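PDB 1VBL: pectate lyase 47 from Bacillus sp. TS-47, which probably cleaves pectate by calcium-dependent beta-elimination, acting as a thermostable secreted lyase of the polysaccharide lyase 1 family. Local coordinates for residues A[277-282]-A[299-304]; A[286-291]-A[311-316]; A[291-296]-A[320-325]. All coordinates share one frame; numbering follows the deposited sequence.

From the N terminus the chain passes 277-282, 286-291 and 291-296 before any of them meets its partner; then 299-304 closes contact 1, 311-316 closes contact 2 and 320-325 closes contact 3. The first and second members thus follow in the same order, so all three contacts cross and none nests. This is how successive turns of a right-handed parallel beta-helix, the fold of this lyase family, lie on one another. Contacts 1 and 3 both use strand 293-303, at its two ends, whereas contact 2 belongs to another sheet and its 286-291 runs straight into 291-296 at Phe291. Interior side chains join them: Tyr301 meets Trp315, Pro287 meets Ile296, and Val289 meets Val294.

Contact 1 of 3, residues A[277-282]-A[299-304]; sequences NYYKNV and NYYEFS
Asn299 OD1 is gripped by two donors of Asn277: the backbone N at 2.9 Å, and the side-chain ND2 at 3.1 Å through a more bent bond (137° at the hydrogen). The two amides lie side by side with planes only 7° apart, and the pattern runs on, since Asn277 OD1 accepts from Asn246 N and Asn299 ND2 reaches Leu274 O. Such an asparagine stack is a known feature of the parallel beta-helix, where equivalent residues of successive turns pile up beside the strands. Strands 278-280 and 300-303 pair in parallel, with Tyr279 N bonded to Tyr300 O and Tyr279 O to Glu302 N.

On the outer face, which helix 402-409 partly covers, Glu302 has CG anti to the backbone N (chi1 178°) and an extended chain, which carries its carboxylate out to three groups. Tyr278 OH meets Glu302 OE2 from above the carboxylate plane at 2.9 Å, while Tyr300 OH donates to OE1 on the anti side at 2.6 Å. Lys280 NZ makes a salt bridge to OE2, modelled so short that its length is doubtful.

On the inner face the Tyr279 and Tyr301 rings are near parallel but slid apart, and Tyr279 CD1 lies 3.4 Å from Tyr301 CE2. A water joins their hydroxyls, and Tyr301 OH also bonds Trp315 NE1. Where the chain turns its corner, Asn281 OD1 accepts Ser304 N at 2.9 Å.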
loop_
_atom_site.group_PDB
_atom_site.type_symbol
_atom_site.label_atom_id
_atom_site.label_comp_id
_atom_site.label_asym_id
_atom_site.label_seq_id
_atom_site.Cartn_x
_atom_site.Cartn_y
_atom_site.Cartn_z
ATOM N N ASN A 277 9.863 5.368 -6.505
ATOM C CA ASN A 277 9.471 4.049 -6.047
ATOM C C ASN A 277 9.698 3.087 -7.198
ATOM O O ASN A 277 9.619 3.464 -8.368
ATOM C CB ASN A 277 8.001 4.038 -5.614
ATOM C CG ASN A 277 7.755 4.912 -4.399
ATOM O OD1 ASN A 277 8.230 4.617 -3.300
ATOM N ND2 ASN A 277 7.023 6.001 -4.593
ATOM N N TYR A 278 9.990 1.844 -6.850
ATOM C CA TYR A 278 10.252 0.801 -7.825
ATOM C C TYR A 278 9.073 -0.174 -7.818
ATOM O O TYR A 278 8.906 -0.938 -6.866
ATOM C CB TYR A 278 11.544 0.084 -7.425
ATOM C CG TYR A 278 12.155 -0.872 -8.431
ATOM C CD1 TYR A 278 13.400 -1.446 -8.175
ATOM C CD2 TYR A 278 11.500 -1.220 -9.617
ATOM C CE1 TYR A 278 13.985 -2.338 -9.063
ATOM C CE2 TYR A 278 12.081 -2.122 -10.523
ATOM C CZ TYR A 278 13.328 -2.676 -10.231
ATOM O OH TYR A 278 13.933 -3.563 -11.092
ATOM N N TYR A 279 8.243 -0.120 -8.860
ATOM C CA TYR A 279 7.106 -1.028 -8.976
ATOM C C TYR A 279 7.546 -2.124 -9.935
ATOM O O TYR A 279 7.800 -1.864 -11.113
ATOM C CB TYR A 279 5.871 -0.313 -9.538
ATOM C CG TYR A 279 5.359 0.799 -8.654
ATOM C CD1 TYR A 279 5.865 2.092 -8.768
ATOM C CD2 TYR A 279 4.386 0.552 -7.682
ATOM C CE1 TYR A 279 5.419 3.114 -7.944
ATOM C CE2 TYR A 279 3.934 1.571 -6.844
ATOM C CZ TYR A 279 4.456 2.850 -6.983
ATOM O OH TYR A 279 4.013 3.872 -6.177
ATOM N N LYS A 280 7.640 -3.347 -9.427
ATOM C CA LYS A 280 8.089 -4.466 -10.240
ATOM C C LYS A 280 7.171 -5.674 -10.156
ATOM O O LYS A 280 6.982 -6.266 -9.091
ATOM C CB LYS A 280 9.508 -4.870 -9.826
ATOM C CG LYS A 280 10.085 -6.047 -10.614
ATOM C CD LYS A 280 11.537 -6.295 -10.229
ATOM C CE LYS A 280 12.118 -7.502 -10.955
ATOM N NZ LYS A 280 12.064 -7.361 -12.436
ATOM N N ASN A 281 6.606 -6.033 -11.299
ATOM C CA ASN A 281 5.722 -7.175 -11.383
ATOM C C ASN A 281 4.585 -7.132 -10.367
ATOM O O ASN A 281 4.412 -8.053 -9.558
ATOM C CB ASN A 281 6.540 -8.466 -11.247
ATOM C CG ASN A 281 7.565 -8.615 -12.363
ATOM O OD1 ASN A 281 7.325 -8.179 -13.486
ATOM N ND2 ASN A 281 8.703 -9.234 -12.062
ATOM N N VAL A 282 3.829 -6.037 -10.407
ATOM C CA VAL A 282 2.660 -5.870 -9.554
ATOM C C VAL A 282 1.480 -5.763 -10.523
ATOM O O VAL A 282 1.675 -5.600 -11.729
ATOM C CB VAL A 282 2.766 -4.624 -8.642
ATOM C CG1 VAL A 282 3.783 -4.894 -7.533
ATOM C CG2 VAL A 282 3.185 -3.400 -9.454
ATOM N N ASN A 299 9.136 7.672 -10.813
ATOM C CA ASN A 299 8.908 6.299 -10.389
ATOM C C ASN A 299 9.275 5.398 -11.555
ATOM O O ASN A 299 9.171 5.803 -12.713
ATOM C CB ASN A 299 7.446 6.086 -10.004
ATOM C CG ASN A 299 7.061 6.863 -8.765
ATOM O OD1 ASN A 299 7.498 6.546 -7.653
ATOM N ND2 ASN A 299 6.253 7.901 -8.950
ATOM N N TYR A 300 9.725 4.188 -11.241
ATOM C CA TYR A 300 10.100 3.220 -12.259
ATOM C C TYR A 300 9.157 2.021 -12.153
ATOM O O TYR A 300 9.047 1.405 -11.090
ATOM C CB TYR A 300 11.554 2.783 -12.053
ATOM C CG TYR A 300 12.019 1.715 -13.024
ATOM C CD1 TYR A 300 11.833 1.866 -14.398
ATOM C CD2 TYR A 300 12.645 0.554 -12.567
ATOM C CE1 TYR A 300 12.258 0.886 -15.300
ATOM C CE2 TYR A 300 13.072 -0.435 -13.457
ATOM C CZ TYR A 300 12.876 -0.264 -14.818
ATOM O OH TYR A 300 13.276 -1.243 -15.695
ATOM N N TYR A 301 8.464 1.719 -13.249
ATOM C CA TYR A 301 7.510 0.610 -13.300
ATOM C C TYR A 301 8.082 -0.418 -14.268
ATOM O O TYR A 301 8.356 -0.104 -15.426
ATOM C CB TYR A 301 6.143 1.093 -13.802
ATOM C CG TYR A 301 5.577 2.275 -13.044
ATOM C CD1 TYR A 301 6.055 3.565 -13.270
ATOM C CD2 TYR A 301 4.564 2.104 -12.097
ATOM C CE1 TYR A 301 5.542 4.658 -12.573
ATOM C CE2 TYR A 301 4.043 3.195 -11.392
ATOM C CZ TYR A 301 4.541 4.465 -11.636
ATOM O OH TYR A 301 4.058 5.547 -10.934
ATOM N N GLU A 302 8.246 -1.648 -13.794
ATOM C CA GLU A 302 8.847 -2.700 -14.603
ATOM C C GLU A 302 8.002 -3.961 -14.563
ATOM O O GLU A 302 7.725 -4.496 -13.490
ATOM C CB GLU A 302 10.256 -2.962 -14.062
ATOM C CG GLU A 302 11.043 -4.064 -14.724
ATOM C CD GLU A 302 12.405 -4.219 -14.075
ATOM O OE1 GLU A 302 13.344 -3.484 -14.450
ATOM O OE2 GLU A 302 12.530 -5.063 -13.169
ATOM N N PHE A 303 7.599 -4.441 -15.737
ATOM C CA PHE A 303 6.752 -5.623 -15.801
ATOM C C PHE A 303 7.207 -6.668 -16.808
ATOM O O PHE A 303 7.653 -6.343 -17.907
ATOM C CB PHE A 303 5.312 -5.213 -16.129
ATOM C CG PHE A 303 4.801 -4.064 -15.301
ATOM C CD1 PHE A 303 4.986 -2.750 -15.723
ATOM C CD2 PHE A 303 4.147 -4.294 -14.090
ATOM C CE1 PHE A 303 4.526 -1.677 -14.958
ATOM C CE2 PHE A 303 3.685 -3.232 -13.317
ATOM C CZ PHE A 303 3.874 -1.917 -13.753
ATOM N N SER A 304 7.081 -7.930 -16.413
ATOM C CA SER A 304 7.434 -9.057 -17.266
ATOM C C SER A 304 6.198 -9.937 -17.396
ATOM O O SER A 304 5.543 -10.243 -16.400
ATOM C CB SER A 304 8.571 -9.870 -16.647
ATOM O OG SER A 304 8.758 -11.081 -17.364
HETATM O O HOH W 1 3.363 5.680 -8.290
#

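Contact 2 of 3, residues A[286-291]-A[311-316]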
loop_
_atom_site.group_PDB
_atom_site.type_symbol
_atom_site.label_atom_id
_atom_site.label_comp_id
_atom_site.label_asym_id
_atom_site.label_seq_id
_atom_site.Cartn_x
_atom_site.Cartn_y
_atom_site.Cartn_z
ATOM N N LEU A 286 -1.300 1.726 -8.873
ATOM C CA LEU A 286 0.069 2.212 -8.732
ATOM C C LEU A 286 0.251 3.726 -8.862
ATOM O O LEU A 286 1.171 4.179 -9.538
ATOM C CB LEU A 286 0.954 1.523 -9.775
ATOM C CG LEU A 286 0.686 0.036 -10.019
ATOM C CD1 LEU A 286 1.640 -0.490 -11.092
ATOM C CD2 LEU A 286 0.866 -0.738 -8.717
ATOM N N PRO A 287 -0.591 4.532 -8.192
ATOM C CA PRO A 287 -1.703 4.175 -7.310
ATOM C C PRO A 287 -3.054 4.401 -7.995
ATOM O O PRO A 287 -3.106 4.833 -9.142
ATOM C CB PRO A 287 -1.518 5.147 -6.163
ATOM C CG PRO A 287 -1.216 6.421 -6.922
ATOM C CD PRO A 287 -0.269 5.967 -8.046
ATOM N N ARG A 288 -4.136 4.101 -7.277
ATOM C CA ARG A 288 -5.496 4.341 -7.763
ATOM C C ARG A 288 -5.920 5.528 -6.902
ATOM O O ARG A 288 -5.933 5.433 -5.676
ATOM C CB ARG A 288 -6.417 3.159 -7.478
ATOM C CG ARG A 288 -7.834 3.358 -8.028
ATOM C CD ARG A 288 -8.815 2.392 -7.376
ATOM N NE ARG A 288 -10.119 2.357 -8.042
ATOM C CZ ARG A 288 -10.980 3.371 -8.097
ATOM N NH1 ARG A 288 -10.695 4.535 -7.526
ATOM N NH2 ARG A 288 -12.140 3.212 -8.723
ATOM N N VAL A 289 -6.274 6.637 -7.538
ATOM C CA VAL A 289 -6.614 7.851 -6.800
ATOM C C VAL A 289 -8.023 8.420 -6.913
ATOM O O VAL A 289 -8.626 8.403 -7.981
ATOM C CB VAL A 289 -5.653 8.992 -7.205
ATOM C CG1 VAL A 289 -5.941 10.237 -6.382
ATOM C CG2 VAL A 289 -4.209 8.540 -7.046
ATOM N N ARG A 290 -8.512 8.943 -5.791
ATOM C CA ARG A 290 -9.803 9.611 -5.712
ATOM C C ARG A 290 -9.551 10.908 -4.919
ATOM O O ARG A 290 -8.839 10.887 -3.920
ATOM C CB ARG A 290 -10.835 8.785 -4.926
ATOM C CG ARG A 290 -11.328 7.474 -5.572
ATOM C CD ARG A 290 -12.365 6.813 -4.645
ATOM N NE ARG A 290 -13.118 5.709 -5.250
ATOM C CZ ARG A 290 -12.842 4.414 -5.090
ATOM N NH1 ARG A 290 -11.820 4.027 -4.338
ATOM N NH2 ARG A 290 -13.604 3.496 -5.678
ATOM N N PHE A 291 -9.957 12.160 -5.284
ATOM C CA PHE A 291 -10.053 13.471 -4.624
ATOM C C PHE A 291 -8.836 14.333 -4.386
ATOM O O PHE A 291 -8.947 15.548 -4.480
ATOM C CB PHE A 291 -10.740 13.314 -3.269
ATOM C CG PHE A 291 -12.080 12.670 -3.357
ATOM C CD1 PHE A 291 -13.182 13.379 -3.824
ATOM C CD2 PHE A 291 -12.223 11.333 -3.035
ATOM C CE1 PHE A 291 -14.407 12.754 -3.967
ATOM C CE2 PHE A 291 -13.433 10.701 -3.172
ATOM C CZ PHE A 291 -14.532 11.407 -3.641
ATOM N N PHE A 311 -0.445 -7.952 -15.170
ATOM C CA PHE A 311 -0.502 -6.502 -15.083
ATOM C C PHE A 311 -1.851 -6.059 -15.615
ATOM O O PHE A 311 -2.277 -6.506 -16.681
ATOM C CB PHE A 311 0.611 -5.853 -15.909
ATOM C CG PHE A 311 0.446 -4.366 -16.077
ATOM C CD1 PHE A 311 -0.102 -3.838 -17.246
ATOM C CD2 PHE A 311 0.810 -3.497 -15.058
ATOM C CE1 PHE A 311 -0.282 -2.464 -17.394
ATOM C CE2 PHE A 311 0.632 -2.114 -15.195
ATOM C CZ PHE A 311 0.086 -1.599 -16.365
ATOM N N GLN A 312 -2.527 -5.188 -14.874
ATOM C CA GLN A 312 -3.831 -4.696 -15.300
ATOM C C GLN A 312 -3.731 -3.223 -15.687
ATOM O O GLN A 312 -4.098 -2.838 -16.796
ATOM C CB GLN A 312 -4.863 -4.869 -14.179
ATOM C CG GLN A 312 -6.288 -4.534 -14.611
ATOM C CD GLN A 312 -7.280 -4.568 -13.461
ATOM O OE1 GLN A 312 -7.292 -5.509 -12.665
ATOM N NE2 GLN A 312 -8.125 -3.544 -13.375
ATOM N N TYR A 313 -3.237 -2.403 -14.762
ATOM C CA TYR A 313 -3.079 -0.973 -15.014
ATOM C C TYR A 313 -2.175 -0.375 -13.942
ATOM O O TYR A 313 -1.952 -0.988 -12.894
ATOM C CB TYR A 313 -4.447 -0.275 -15.006
ATOM C CG TYR A 313 -5.038 -0.052 -13.632
ATOM C CD1 TYR A 313 -4.720 1.089 -12.894
ATOM C CD2 TYR A 313 -5.914 -0.980 -13.064
ATOM C CE1 TYR A 313 -5.257 1.305 -11.628
ATOM C CE2 TYR A 313 -6.458 -0.774 -11.790
ATOM C CZ TYR A 313 -6.124 0.371 -11.084
ATOM O OH TYR A 313 -6.660 0.597 -9.839
ATOM N N ALA A 314 -1.651 0.819 -14.200
ATOM C CA ALA A 314 -0.773 1.469 -13.239
ATOM C C ALA A 314 -1.470 2.632 -12.543
ATOM O O ALA A 314 -1.692 2.596 -11.334
ATOM C CB ALA A 314 0.495 1.962 -13.935
ATOM N N TRP A 315 -1.828 3.656 -13.312
ATOM C CA TRP A 315 -2.478 4.833 -12.749
ATOM C C TRP A 315 -4.000 4.803 -12.833
ATOM O O TRP A 315 -4.580 4.845 -13.923
ATOM C CB TRP A 315 -1.948 6.094 -13.431
ATOM C CG TRP A 315 -0.467 6.283 -13.266
ATOM C CD1 TRP A 315 0.319 5.791 -12.260
ATOM C CD2 TRP A 315 0.396 7.054 -14.109
ATOM N NE1 TRP A 315 1.620 6.211 -12.426
ATOM C CE2 TRP A 315 1.694 6.988 -13.553
ATOM C CE3 TRP A 315 0.198 7.798 -15.280
ATOM C CZ2 TRP A 315 2.792 7.639 -14.128
ATOM C CZ3 TRP A 315 1.290 8.445 -15.853
ATOM C CH2 TRP A 315 2.572 8.360 -15.273
ATOM N N GLY A 316 -4.637 4.730 -11.669
ATOM C CA GLY A 316 -6.085 4.704 -11.613
ATOM C C GLY A 316 -6.624 6.101 -11.379
ATOM O O GLY A 316 -6.431 6.681 -10.308
#
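Gly316 and Arg288 pair in parallel with their CA atoms just 3.9 Å apart, bracketed by two nearly straight backbone bonds: Gly316 N to Pro287 O, and Val289 N to Gly316 O at 2.8 Å. The close approach depends on glycine, because a CB on Gly316 would fall 2.8 Å from Arg288 CG, a clash. One step earlier Leu286 N donates to Ala314 O, and the chain then passes through the cis peptide before Pro287.

With CG anti to its carbonyl carbon (chi1 -40°), Leu286 lays CD1 beside Ala314 CB at 3.9 Å and against Phe303 on the next wall. An alanine in place of Leu286 would probably open a gap between Ala314 and Phe303, taking away the CD1 contact with both. Leu286 O lies at the edge of the Trp315 indole, 3.3 Å from CD1, and the indole itself is anchored by NE1 to Tyr301 OH. On the other side of the strands, Tyr313 takes the crowded position between N and carbonyl carbon (chi1 76°), which brings its OH to 3.5 Å from both CB and CG of Arg288, a contact without a hydrogen bond.

Strands 288-289 and 315-318 are the two middle strands of a short parallel sheet in the beta-helix, between 253-257 and 342-345. About 8 Å separates the Arg288 side chain from that of the calcium ligand Asp233. Gly316 and Tyr313 thus hold the root of Arg288, while its guanidinium engages Trp345 in a cation-pi contact and sets NH1 3.2 Å above the centre of the Arg290 guanidinium. Two cationic groups meet there, and their repulsion would probably be offset by the Trp345 ring and by Asp261, the salt-bridge partner of Arg290.

Contact 3 of 3, residues A[291-296]-A[320-325]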
loop_
_atom_site.group_PDB
_atom_site.type_symbol
_atom_site.label_atom_id
_atom_site.label_comp_id
_atom_site.label_asym_id
_atom_site.label_seq_id
_atom_site.Cartn_x
_atom_site.Cartn_y
_atom_site.Cartn_z
ATOM N N PHE A 291 -9.957 12.160 -5.284
ATOM C CA PHE A 291 -10.053 13.471 -4.624
ATOM C C PHE A 291 -8.836 14.333 -4.386
ATOM O O PHE A 291 -8.947 15.548 -4.480
ATOM C CB PHE A 291 -10.740 13.314 -3.269
ATOM C CG PHE A 291 -12.080 12.670 -3.357
ATOM C CD1 PHE A 291 -13.182 13.379 -3.824
ATOM C CD2 PHE A 291 -12.223 11.333 -3.035
ATOM C CE1 PHE A 291 -14.407 12.754 -3.967
ATOM C CE2 PHE A 291 -13.433 10.701 -3.172
ATOM C CZ PHE A 291 -14.532 11.407 -3.641
ATOM N N GLY A 292 -7.632 13.342 -4.277
ATOM C CA GLY A 292 -6.408 14.053 -3.992
ATOM C C GLY A 292 -5.503 14.602 -5.061
ATOM O O GLY A 292 -5.459 14.116 -6.188
ATOM N N GLN A 293 -4.787 15.647 -4.665
ATOM C CA GLN A 293 -3.786 16.270 -5.505
ATOM C C GLN A 293 -2.604 15.366 -5.188
ATOM O O GLN A 293 -1.940 15.510 -4.158
ATOM C CB GLN A 293 -3.533 17.706 -5.058
ATOM C CG GLN A 293 -4.668 18.632 -5.483
ATOM C CD GLN A 293 -4.456 20.082 -5.090
ATOM O OE1 GLN A 293 -5.138 20.972 -5.601
ATOM N NE2 GLN A 293 -3.525 20.330 -4.181
ATOM N N VAL A 294 -2.393 14.393 -6.067
ATOM C CA VAL A 294 -1.335 13.417 -5.901
ATOM C C VAL A 294 -0.222 13.656 -6.914
ATOM O O VAL A 294 -0.454 13.663 -8.125
ATOM C CB VAL A 294 -1.896 11.985 -6.066
ATOM C CG1 VAL A 294 -0.772 10.971 -5.932
ATOM C CG2 VAL A 294 -2.975 11.722 -5.006
ATOM N N HIS A 295 0.983 13.859 -6.393
ATOM C CA HIS A 295 2.163 14.111 -7.213
ATOM C C HIS A 295 2.905 12.793 -7.405
ATOM O O HIS A 295 3.373 12.180 -6.440
ATOM C CB HIS A 295 3.074 15.127 -6.519
ATOM C CG HIS A 295 4.134 15.702 -7.411
ATOM N ND1 HIS A 295 5.215 16.403 -6.922
ATOM C CD2 HIS A 295 4.258 15.712 -8.759
ATOM C CE1 HIS A 295 5.959 16.822 -7.930
ATOM N NE2 HIS A 295 5.399 16.418 -9.057
ATOM N N ILE A 296 3.008 12.365 -8.659
ATOM C CA ILE A 296 3.665 11.111 -9.005
ATOM C C ILE A 296 4.852 11.410 -9.909
ATOM O O ILE A 296 4.663 11.779 -11.066
ATOM C CB ILE A 296 2.685 10.191 -9.769
ATOM C CG1 ILE A 296 1.430 9.960 -8.919
ATOM C CG2 ILE A 296 3.364 8.883 -10.137
ATOM C CD1 ILE A 296 0.373 9.119 -9.615
ATOM N N PHE A 320 -12.870 12.829 -9.007
ATOM C CA PHE A 320 -12.289 14.075 -8.534
ATOM C C PHE A 320 -10.795 14.034 -8.254
ATOM O O PHE A 320 -10.283 14.869 -7.514
ATOM C CB PHE A 320 -13.024 14.549 -7.277
ATOM C CG PHE A 320 -14.514 14.613 -7.437
ATOM C CD1 PHE A 320 -15.323 13.595 -6.943
ATOM C CD2 PHE A 320 -15.108 15.672 -8.116
ATOM C CE1 PHE A 320 -16.703 13.629 -7.120
ATOM C CE2 PHE A 320 -16.491 15.718 -8.300
ATOM C CZ PHE A 320 -17.290 14.693 -7.802
ATOM N N SER A 321 -10.092 13.074 -8.842
ATOM C CA SER A 321 -8.657 12.976 -8.615
ATOM C C SER A 321 -7.920 14.099 -9.337
ATOM O O SER A 321 -8.390 14.619 -10.352
ATOM C CB SER A 321 -8.137 11.617 -9.090
ATOM O OG SER A 321 -8.520 11.367 -10.433
ATOM N N GLN A 322 -6.769 14.482 -8.799
ATOM C CA GLN A 322 -5.965 15.529 -9.405
ATOM C C GLN A 322 -4.524 15.044 -9.478
ATOM O O GLN A 322 -3.627 15.580 -8.822
ATOM C CB GLN A 322 -6.061 16.821 -8.592
ATOM C CG GLN A 322 -7.455 17.444 -8.585
ATOM C CD GLN A 322 -7.491 18.787 -7.877
ATOM O OE1 GLN A 322 -6.836 19.741 -8.299
ATOM N NE2 GLN A 322 -8.257 18.865 -6.795
ATOM N N ILE A 323 -4.314 14.011 -10.280
ATOM C CA ILE A 323 -2.984 13.444 -10.449
ATOM C C ILE A 323 -2.095 14.362 -11.285
ATOM O O ILE A 323 -2.527 14.910 -12.297
ATOM C CB ILE A 323 -3.063 12.066 -11.145
ATOM C CG1 ILE A 323 -3.782 11.071 -10.231
ATOM C CG2 ILE A 323 -1.658 11.577 -11.504
ATOM C CD1 ILE A 323 -4.202 9.786 -10.924
ATOM N N TYR A 324 -0.855 14.533 -10.841
ATOM C CA TYR A 324 0.124 15.341 -11.559
ATOM C C TYR A 324 1.336 14.416 -11.657
ATOM O O TYR A 324 2.073 14.241 -10.687
ATOM C CB TYR A 324 0.459 16.610 -10.763
ATOM C CG TYR A 324 1.191 17.677 -11.555
ATOM C CD1 TYR A 324 2.522 17.502 -11.945
ATOM C CD2 TYR A 324 0.550 18.866 -11.917
ATOM C CE1 TYR A 324 3.197 18.486 -12.677
ATOM C CE2 TYR A 324 1.215 19.855 -12.648
ATOM C CZ TYR A 324 2.536 19.659 -13.024
ATOM O OH TYR A 324 3.194 20.635 -13.742
ATOM N N ALA A 325 1.516 13.807 -12.828
ATOM C CA ALA A 325 2.604 12.858 -13.060
ATOM C C ALA A 325 3.756 13.448 -13.868
ATOM O O ALA A 325 3.546 14.038 -14.926
ATOM C CB ALA A 325 2.056 11.617 -13.768
#
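Ile296 CD1 rests on Ile323 CG2 at 3.7 Å, and Ile296 CB lies 4.3 Å from Ala325 CB; these three apolar side chains make up the close-packed part of the contact, on its interior face. Backbone bonds are sound here: Tyr324 N reaches Val294 O and Ile296 N reaches Tyr324 O, both at 2.9 Å. Strands 293-296 and 322-325 run at 17° to each other, as parallel neighbours on successive turns of the beta-helix.

Toward the start of the strands the fit is looser. Val294 N bonds Gln322 O at 3.2 Å, long and bent, and the pairing shifts by one residue at Gly292. The partly exposed Gln293 and Gln322 extend side by side on the outer face, yet their amides are turned 85° apart and the two OE1 atoms, 3.4 Å from each other, are both acceptors; they touch mainly through Gln293 CG against the Gln322 amide. Beyond them the Phe291 and Phe320 rings meet rim to rim, near parallel, neither lying over the other, with Phe320 at the surface.

Also on the outer face, His295 has CG anti to the backbone N (chi1 -166°), which puts its CD2 edge in plane with Tyr324 O at 3.3 Å, while NE2 bonds Gln326 OE1. Pro390 touches both His295 and Tyr324, and Trp388 touches Gln293. Inside, Val289 of strand 288-289 packs against Val294 and Ile323, and Trp315 of strand 315-318 against Ile296 and Ala325; strands 272-280 and 351-361 flank the pair on its two outer edges.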